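Long-range contact in probable glutathione reductase (Sinorhizobium meliloti, PDB 4DNA), which probably catalyses the NADPH-dependent reduction of glutathione disulfide to glutathione, as an FAD-containing homodimer of the class-one pyridine nucleotide-disulfide oxidoreductase family: residues A342-I356 with V403-A416. Numbering follows the deposited sequence.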
ATOM      1  N   ALA A 342       3.868 -14.878  -0.719  1.00 68.10           N
ATOM      2  CA  ALA A 342       4.373 -13.518  -0.932  1.00 65.05           C
ATOM      3  C   ALA A 342       5.259 -13.141   0.250  1.00 66.66           C
ATOM      4  O   ALA A 342       5.065 -13.644   1.353  1.00 66.69           O
ATOM      5  CB  ALA A 342       3.241 -12.523  -1.115  1.00 60.33           C
ATOM      6  N   THR A 343       6.260 -12.302   0.013  1.00 62.45           N
ATOM      7  CA  THR A 343       7.156 -11.855   1.074  1.00 63.79           C
ATOM      8  C   THR A 343       7.517 -10.391   0.884  1.00 63.93           C
ATOM      9  O   THR A 343       7.425  -9.851  -0.224  1.00 63.60           O
ATOM     10  CB  THR A 343       8.467 -12.671   1.134  1.00 64.70           C
ATOM     11  OG1 THR A 343       9.042 -12.773  -0.176  1.00 62.96           O
ATOM     12  CG2 THR A 343       8.230 -14.059   1.713  1.00 65.85           C
ATOM     13  N   ALA A 344       7.930  -9.757   1.977  1.00 64.45           N
ATOM     14  CA  ALA A 344       8.450  -8.396   1.942  1.00 62.91           C
ATOM     15  C   ALA A 344       9.887  -8.349   2.480  1.00 62.09           C
ATOM     16  O   ALA A 344      10.333  -9.256   3.187  1.00 64.40           O
ATOM     17  CB  ALA A 344       7.540  -7.466   2.733  1.00 60.27           C
ATOM     18  N   VAL A 345      10.619  -7.307   2.109  1.00 61.27           N
ATOM     19  CA  VAL A 345      11.892  -6.997   2.737  1.00 62.98           C
ATOM     20  C   VAL A 345      11.767  -5.542   3.112  1.00 62.07           C
ATOM     21  O   VAL A 345      11.540  -4.686   2.255  1.00 62.53           O
ATOM     22  CB  VAL A 345      13.098  -7.165   1.788  1.00 62.41           C
ATOM     23  CG1 VAL A 345      14.376  -6.692   2.471  1.00 61.93           C
ATOM     24  CG2 VAL A 345      13.233  -8.609   1.346  1.00 61.09           C
ATOM     25  N   PHE A 346      11.908  -5.251   4.390  1.00 62.74           N
ATOM     26  CA  PHE A 346      11.696  -3.895   4.819  1.00 63.49           C
ATOM     27  C   PHE A 346      12.961  -3.104   4.798  1.00 63.17           C
ATOM     28  O   PHE A 346      13.356  -2.496   5.792  1.00 64.08           O
ATOM     29  CB  PHE A 346      10.968  -3.865   6.140  1.00 65.34           C
ATOM     30  CG  PHE A 346       9.548  -4.268   6.008  1.00 64.66           C
ATOM     31  CD1 PHE A 346       8.618  -3.382   5.466  1.00 66.53           C
ATOM     32  CD2 PHE A 346       9.145  -5.536   6.366  1.00 63.79           C
ATOM     33  CE1 PHE A 346       7.291  -3.753   5.317  1.00 66.15           C
ATOM     34  CE2 PHE A 346       7.824  -5.922   6.231  1.00 65.89           C
ATOM     35  CZ  PHE A 346       6.890  -5.031   5.706  1.00 66.42           C
ATOM     36  N   SER A 347      13.603  -3.143   3.635  1.00 62.80           N
ATOM     37  CA  SER A 347      14.695  -2.256   3.333  1.00 62.85           C
ATOM     38  C   SER A 347      14.062  -0.959   2.869  1.00 64.65           C
ATOM     39  O   SER A 347      12.848  -0.743   3.003  1.00 65.29           O
ATOM     40  CB  SER A 347      15.570  -2.837   2.245  1.00 63.38           C
ATOM     41  OG  SER A 347      14.814  -3.054   1.077  1.00 64.37           O
ATOM     42  N   GLN A 348      14.871  -0.075   2.332  1.00 64.68           N
ATOM     43  CA  GLN A 348      14.369   1.228   1.991  1.00 66.62           C
ATOM     44  C   GLN A 348      15.199   1.599   0.796  1.00 69.64           C
ATOM     45  O   GLN A 348      16.399   1.843   0.953  1.00 68.22           O
ATOM     46  CB  GLN A 348      14.596   2.211   3.144  1.00 66.95           C
ATOM     47  CG  GLN A 348      14.057   1.757   4.508  1.00 65.28           C
ATOM     48  CD  GLN A 348      14.477   2.672   5.650  1.00 60.16           C
ATOM     49  OE1 GLN A 348      14.900   2.213   6.710  1.00 60.86           O
ATOM     50  NE2 GLN A 348      14.363   3.969   5.436  1.00 56.58           N
ATOM     51  N   PRO A 349      14.591   1.585  -0.411  1.00 68.36           N
ATOM     52  CA  PRO A 349      13.172   1.287  -0.692  1.00 68.99           C
ATOM     53  C   PRO A 349      12.754  -0.156  -0.347  1.00 65.93           C
ATOM     54  O   PRO A 349      13.594  -1.071  -0.381  1.00 65.84           O
ATOM     55  CB  PRO A 349      13.070   1.508  -2.207  1.00 69.36           C
ATOM     56  CG  PRO A 349      14.450   1.264  -2.712  1.00 67.03           C
ATOM     57  CD  PRO A 349      15.360   1.801  -1.651  1.00 66.34           C
ATOM     58  N   GLU A 350      11.472  -0.347  -0.018  1.00 64.13           N
ATOM     59  CA  GLU A 350      10.941  -1.675   0.274  1.00 64.41           C
ATOM     60  C   GLU A 350      10.966  -2.586  -0.932  1.00 64.12           C
ATOM     61  O   GLU A 350      10.875  -2.134  -2.069  1.00 63.59           O
ATOM     62  CB  GLU A 350       9.494  -1.602   0.710  1.00 63.82           C
ATOM     63  CG  GLU A 350       9.285  -1.613   2.191  1.00 65.25           C
ATOM     64  CD  GLU A 350       7.882  -1.178   2.527  1.00 66.67           C
ATOM     65  OE1 GLU A 350       6.979  -2.047   2.496  1.00 65.48           O
ATOM     66  OE2 GLU A 350       7.687   0.035   2.794  1.00 65.30           O
ATOM     67  N   ILE A 351      11.058  -3.880  -0.664  1.00 62.97           N
ATOM     68  CA  ILE A 351      10.751  -4.881  -1.659  1.00 61.69           C
ATOM     69  C   ILE A 351       9.443  -5.583  -1.246  1.00 60.62           C
ATOM     70  O   ILE A 351       9.139  -5.712  -0.066  1.00 61.65           O
ATOM     71  CB  ILE A 351      11.952  -5.825  -1.900  1.00 60.09           C
ATOM     72  CG1 ILE A 351      13.122  -4.999  -2.456  1.00 62.90           C
ATOM     73  CG2 ILE A 351      11.592  -6.935  -2.877  1.00 59.76           C
ATOM     74  CD1 ILE A 351      14.485  -5.648  -2.399  1.00 61.90           C
ATOM     75  N   GLY A 352       8.644  -5.949  -2.239  1.00 60.72           N
ATOM     76  CA  GLY A 352       7.479  -6.799  -2.059  1.00 61.08           C
ATOM     77  C   GLY A 352       7.483  -7.776  -3.219  1.00 62.20           C
ATOM     78  O   GLY A 352       7.696  -7.377  -4.366  1.00 62.12           O
ATOM     79  N   THR A 353       7.276  -9.059  -2.936  1.00 61.15           N
ATOM     80  CA  THR A 353       7.448 -10.065  -3.969  1.00 61.82           C
ATOM     81  C   THR A 353       6.567 -11.285  -3.780  1.00 60.16           C
ATOM     82  O   THR A 353       6.401 -11.758  -2.677  1.00 61.22           O
ATOM     83  CB  THR A 353       8.943 -10.449  -4.162  1.00 62.13           C
ATOM     84  OG1 THR A 353       9.088 -11.228  -5.351  1.00 62.62           O
ATOM     85  CG2 THR A 353       9.485 -11.230  -2.977  1.00 61.37           C
ATOM     86  N   VAL A 354       5.993 -11.745  -4.888  1.00 60.02           N
ATOM     87  CA  VAL A 354       5.175 -12.955  -4.968  1.00 60.53           C
ATOM     88  C   VAL A 354       5.622 -13.686  -6.207  1.00 61.56           C
ATOM     89  O   VAL A 354       5.991 -13.050  -7.212  1.00 60.81           O
ATOM     90  CB  VAL A 354       3.695 -12.677  -5.269  1.00 60.75           C
ATOM     91  CG1 VAL A 354       2.835 -13.778  -4.681  1.00 61.81           C
ATOM     92  CG2 VAL A 354       3.247 -11.308  -4.781  1.00 60.17           C
ATOM     93  N   GLY A 355       5.556 -15.013  -6.154  1.00 62.67           N
ATOM     94  CA  GLY A 355       5.844 -15.830  -7.315  1.00 61.08           C
ATOM     95  C   GLY A 355       7.319 -15.924  -7.581  1.00 60.79           C
ATOM     96  O   GLY A 355       8.119 -15.700  -6.684  1.00 61.97           O
ATOM     97  N   ILE A 356       7.667 -16.226  -8.829  1.00 59.25           N
ATOM     98  CA  ILE A 356       9.029 -16.613  -9.219  1.00 62.22           C
ATOM     99  C   ILE A 356       9.788 -15.525 -10.008  1.00 59.34           C
ATOM    100  O   ILE A 356       9.171 -14.664 -10.642  1.00 58.77           O
ATOM    101  CB  ILE A 356       8.984 -17.927 -10.030  1.00 59.41           C
ATOM    102  CG1 ILE A 356       8.120 -17.742 -11.294  1.00 59.79           C
ATOM    103  CG2 ILE A 356       8.453 -19.061  -9.164  1.00 55.75           C
ATOM    104  CD1 ILE A 356       8.136 -18.893 -12.282  1.00 57.82           C
ATOM    105  N   VAL A 403       3.040 -15.134 -13.129  1.00 58.87           N
ATOM    106  CA  VAL A 403       3.733 -16.166 -12.368  1.00 58.49           C
ATOM    107  C   VAL A 403       4.694 -15.513 -11.368  1.00 58.33           C
ATOM    108  O   VAL A 403       5.296 -16.192 -10.526  1.00 59.06           O
ATOM    109  CB  VAL A 403       4.525 -17.132 -13.305  1.00 60.56           C
ATOM    110  CG1 VAL A 403       3.600 -17.864 -14.278  1.00 60.50           C
ATOM    111  CG2 VAL A 403       5.629 -16.398 -14.069  1.00 59.19           C
ATOM    112  N   GLY A 404       4.847 -14.197 -11.483  1.00 57.47           N
ATOM    113  CA  GLY A 404       5.726 -13.445 -10.620  1.00 56.21           C
ATOM    114  C   GLY A 404       5.399 -11.976 -10.726  1.00 57.69           C
ATOM    115  O   GLY A 404       5.165 -11.451 -11.830  1.00 58.37           O
ATOM    116  N   ALA A 405       5.353 -11.330  -9.560  1.00 58.56           N
ATOM    117  CA  ALA A 405       5.231  -9.880  -9.419  1.00 57.53           C
ATOM    118  C   ALA A 405       6.250  -9.412  -8.376  1.00 61.03           C
ATOM    119  O   ALA A 405       6.374 -10.015  -7.309  1.00 57.86           O
ATOM    120  CB  ALA A 405       3.840  -9.501  -8.985  1.00 56.36           C
ATOM    121  N   HIS A 406       6.983  -8.346  -8.718  1.00 61.71           N
ATOM    122  CA  HIS A 406       8.084  -7.803  -7.928  1.00 59.68           C
ATOM    123  C   HIS A 406       8.042  -6.306  -7.930  1.00 61.13           C
ATOM    124  O   HIS A 406       7.973  -5.676  -8.991  1.00 61.02           O
ATOM    125  CB  HIS A 406       9.411  -8.268  -8.500  1.00 62.23           C
ATOM    126  CG  HIS A 406       9.421  -9.720  -8.893  1.00 62.84           C
ATOM    127  ND1 HIS A 406       9.667 -10.712  -8.007  1.00 64.06           N
ATOM    128  CD2 HIS A 406       9.182 -10.333 -10.118  1.00 61.80           C
ATOM    129  CE1 HIS A 406       9.591 -11.895  -8.637  1.00 63.23           C
ATOM    130  NE2 HIS A 406       9.297 -11.660  -9.932  1.00 63.70           N
ATOM    131  N   ILE A 407       8.088  -5.738  -6.726  1.00 61.45           N
ATOM    132  CA  ILE A 407       7.946  -4.303  -6.496  1.00 62.34           C
ATOM    133  C   ILE A 407       9.105  -3.802  -5.661  1.00 64.72           C
ATOM    134  O   ILE A 407       9.397  -4.354  -4.604  1.00 61.96           O
ATOM    135  CB  ILE A 407       6.657  -3.950  -5.704  1.00 62.25           C
ATOM    136  CG1 ILE A 407       5.422  -4.691  -6.234  1.00 62.01           C
ATOM    137  CG2 ILE A 407       6.422  -2.446  -5.722  1.00 63.12           C
ATOM    138  CD1 ILE A 407       4.980  -4.274  -7.624  1.00 63.31           C
ATOM    139  N   LEU A 408       9.769  -2.767  -6.152  1.00 62.88           N
ATOM    140  CA  LEU A 408      10.747  -2.048  -5.357  1.00 63.29           C
ATOM    141  C   LEU A 408      10.230  -0.625  -5.174  1.00 63.45           C
ATOM    142  O   LEU A 408      10.036   0.100  -6.150  1.00 63.37           O
ATOM    143  CB  LEU A 408      12.096  -2.048  -6.059  1.00 62.64           C
ATOM    144  CG  LEU A 408      13.229  -1.314  -5.345  1.00 63.47           C
ATOM    145  CD1 LEU A 408      13.518  -1.961  -4.001  1.00 64.43           C
ATOM    146  CD2 LEU A 408      14.477  -1.308  -6.216  1.00 61.81           C
ATOM    147  N   GLY A 409       9.978  -0.229  -3.936  1.00 63.28           N
ATOM    148  CA  GLY A 409       9.409   1.079  -3.691  1.00 62.59           C
ATOM    149  C   GLY A 409       8.422   1.084  -2.550  1.00 65.30           C
ATOM    150  O   GLY A 409       8.208   0.060  -1.886  1.00 64.61           O
ATOM    151  N   HIS A 410       7.815   2.247  -2.334  1.00 66.46           N
ATOM    152  CA  HIS A 410       6.964   2.488  -1.182  1.00 66.49           C
ATOM    153  C   HIS A 410       5.802   1.571  -1.120  1.00 66.23           C
ATOM    154  O   HIS A 410       5.004   1.523  -2.048  1.00 67.58           O
ATOM    155  CB  HIS A 410       6.499   3.934  -1.155  1.00 70.97           C
ATOM    156  CG  HIS A 410       7.630   4.916  -0.989  1.00 75.04           C
ATOM    157  ND1 HIS A 410       8.161   5.217   0.218  1.00 75.19           N
ATOM    158  CD2 HIS A 410       8.357   5.645  -1.935  1.00 75.94           C
ATOM    159  CE1 HIS A 410       9.168   6.101   0.057  1.00 74.64           C
ATOM    160  NE2 HIS A 410       9.283   6.367  -1.262  1.00 74.85           N
ATOM    161  N   ASP A 411       5.716   0.831  -0.016  1.00 64.74           N
ATOM    162  CA  ASP A 411       4.557  -0.019   0.304  1.00 67.53           C
ATOM    163  C   ASP A 411       4.556  -1.340  -0.459  1.00 64.47           C
ATOM    164  O   ASP A 411       3.526  -2.028  -0.539  1.00 63.76           O
ATOM    165  CB  ASP A 411       3.230   0.738   0.097  1.00 66.81           C
ATOM    166  CG  ASP A 411       3.166   2.033   0.898  1.00 70.32           C
ATOM    167  OD1 ASP A 411       3.352   1.961   2.144  1.00 71.08           O
ATOM    168  OD2 ASP A 411       2.938   3.108   0.277  1.00 71.86           O
ATOM    169  N   ALA A 412       5.719  -1.692  -1.003  1.00 63.42           N
ATOM    170  CA  ALA A 412       5.882  -2.949  -1.718  1.00 62.63           C
ATOM    171  C   ALA A 412       5.387  -4.159  -0.911  1.00 62.24           C
ATOM    172  O   ALA A 412       4.893  -5.132  -1.479  1.00 61.16           O
ATOM    173  CB  ALA A 412       7.329  -3.129  -2.121  1.00 61.95           C
ATOM    174  N   GLY A 413       5.500  -4.081   0.408  1.00 61.87           N
ATOM    175  CA  GLY A 413       5.004  -5.128   1.282  1.00 60.75           C
ATOM    176  C   GLY A 413       3.492  -5.271   1.330  1.00 60.54           C
ATOM    177  O   GLY A 413       2.969  -6.379   1.255  1.00 58.99           O
ATOM    178  N   GLU A 414       2.798  -4.164   1.450  1.00 62.33           N
ATOM    179  CA  GLU A 414       1.362  -4.189   1.409  1.00 60.47           C
ATOM    180  C   GLU A 414       0.867  -4.650   0.068  1.00 60.96           C
ATOM    181  O   GLU A 414      -0.125  -5.315  -0.015  1.00 62.51           O
ATOM    182  CB  GLU A 414       0.787  -2.834   1.773  1.00 59.75           C
ATOM    183  CG  GLU A 414       1.191  -2.352   3.143  1.00 59.19           C
ATOM    184  CD  GLU A 414       0.409  -3.001   4.247  1.00 62.02           C
ATOM    185  OE1 GLU A 414      -0.530  -3.733   3.964  1.00 61.43           O
ATOM    186  OE2 GLU A 414       0.722  -2.761   5.409  1.00 63.02           O
HETATM  187  N   MSE A 415       1.531  -4.234  -0.992  1.00 61.65           N
HETATM  188  CA  MSE A 415       1.201  -4.661  -2.320  1.00 61.65           C
HETATM  189  C   MSE A 415       1.431  -6.106  -2.540  1.00 60.26           C
HETATM  190  O   MSE A 415       0.641  -6.776  -3.199  1.00 59.27           O
HETATM  191  CB  MSE A 415       2.043  -3.859  -3.267  1.00 62.59           C
HETATM  192  CG  MSE A 415       1.270  -2.612  -3.604  1.00 65.70           C
HETATM  193 SE   MSE A 415       2.387  -1.364  -4.580  1.00 81.79          SE
HETATM  194  CE  MSE A 415       2.155  -2.129  -6.335  1.00 66.19           C
ATOM    195  N   ALA A 416       2.509  -6.621  -2.005  1.00 60.05           N
ATOM    196  CA  ALA A 416       2.800  -8.006  -2.226  1.00 58.65           C
ATOM    197  C   ALA A 416       1.716  -8.842  -1.660  1.00 58.51           C
ATOM    198  O   ALA A 416       1.331  -9.811  -2.242  1.00 59.07           O
ATOM    199  CB  ALA A 416       4.100  -8.374  -1.576  1.00 59.92           C
TER
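Thr353 and His406 face each other as a non-hydrogen-bonded pair of two antiparallel neighbours, strands 351-355 and 403-408, in the antiparallel sheet of the dimerisation domain. Backbone polar groups are satisfied in a regular register: Gly352 and Ile407 exchange N-H and C=O in both directions, Val354 and Ala405 do the same, and the Val354 N to Ala405 O bond (3.0 Å) is almost straight at 174°. At one end Ile356 N donates to Val403 O; at the other Gly409 N closes on Glu350 O at 2.8 Å, in the carbonyl plane. Thr353, His406, Ile351 and Leu408 share one face of the sheet. Thr353 OG1 is anti to the backbone N (chi1 -169°) and reaches the edge of the imidazole, 2.8 Å from His406 ND1, while His406 NE2 makes a weak, bent bond to Ile356 O. Both ring nitrogens thus have partners on segment 342-356, and together they should restrict rotation of the ring. Leu408 CD1 packs against Ile351 CG1 and Pro349 CG on the same face as the histidine.

On the other face, after the type II turn from Gly409 to Ala412, the start of helix 412-424 lies against strand 351-355, their axes 6.2 Å apart. Gly352 has no side chain on this face, and its CA-H points at Ala412 O. Ala416 CB sits over the strand, 3.5 Å from Thr353 N, whose hydrogen is taken by Thr343 O. In the same first turn, Glu414 OE1 and OE2 accept from the amides of Ala443 and Ala442 of the second subunit. The Glu350 carboxylate extends to this turn, where OE1 receives Gly413 N at 3.3 Å on its anti side, 35° out of the carboxylate plane.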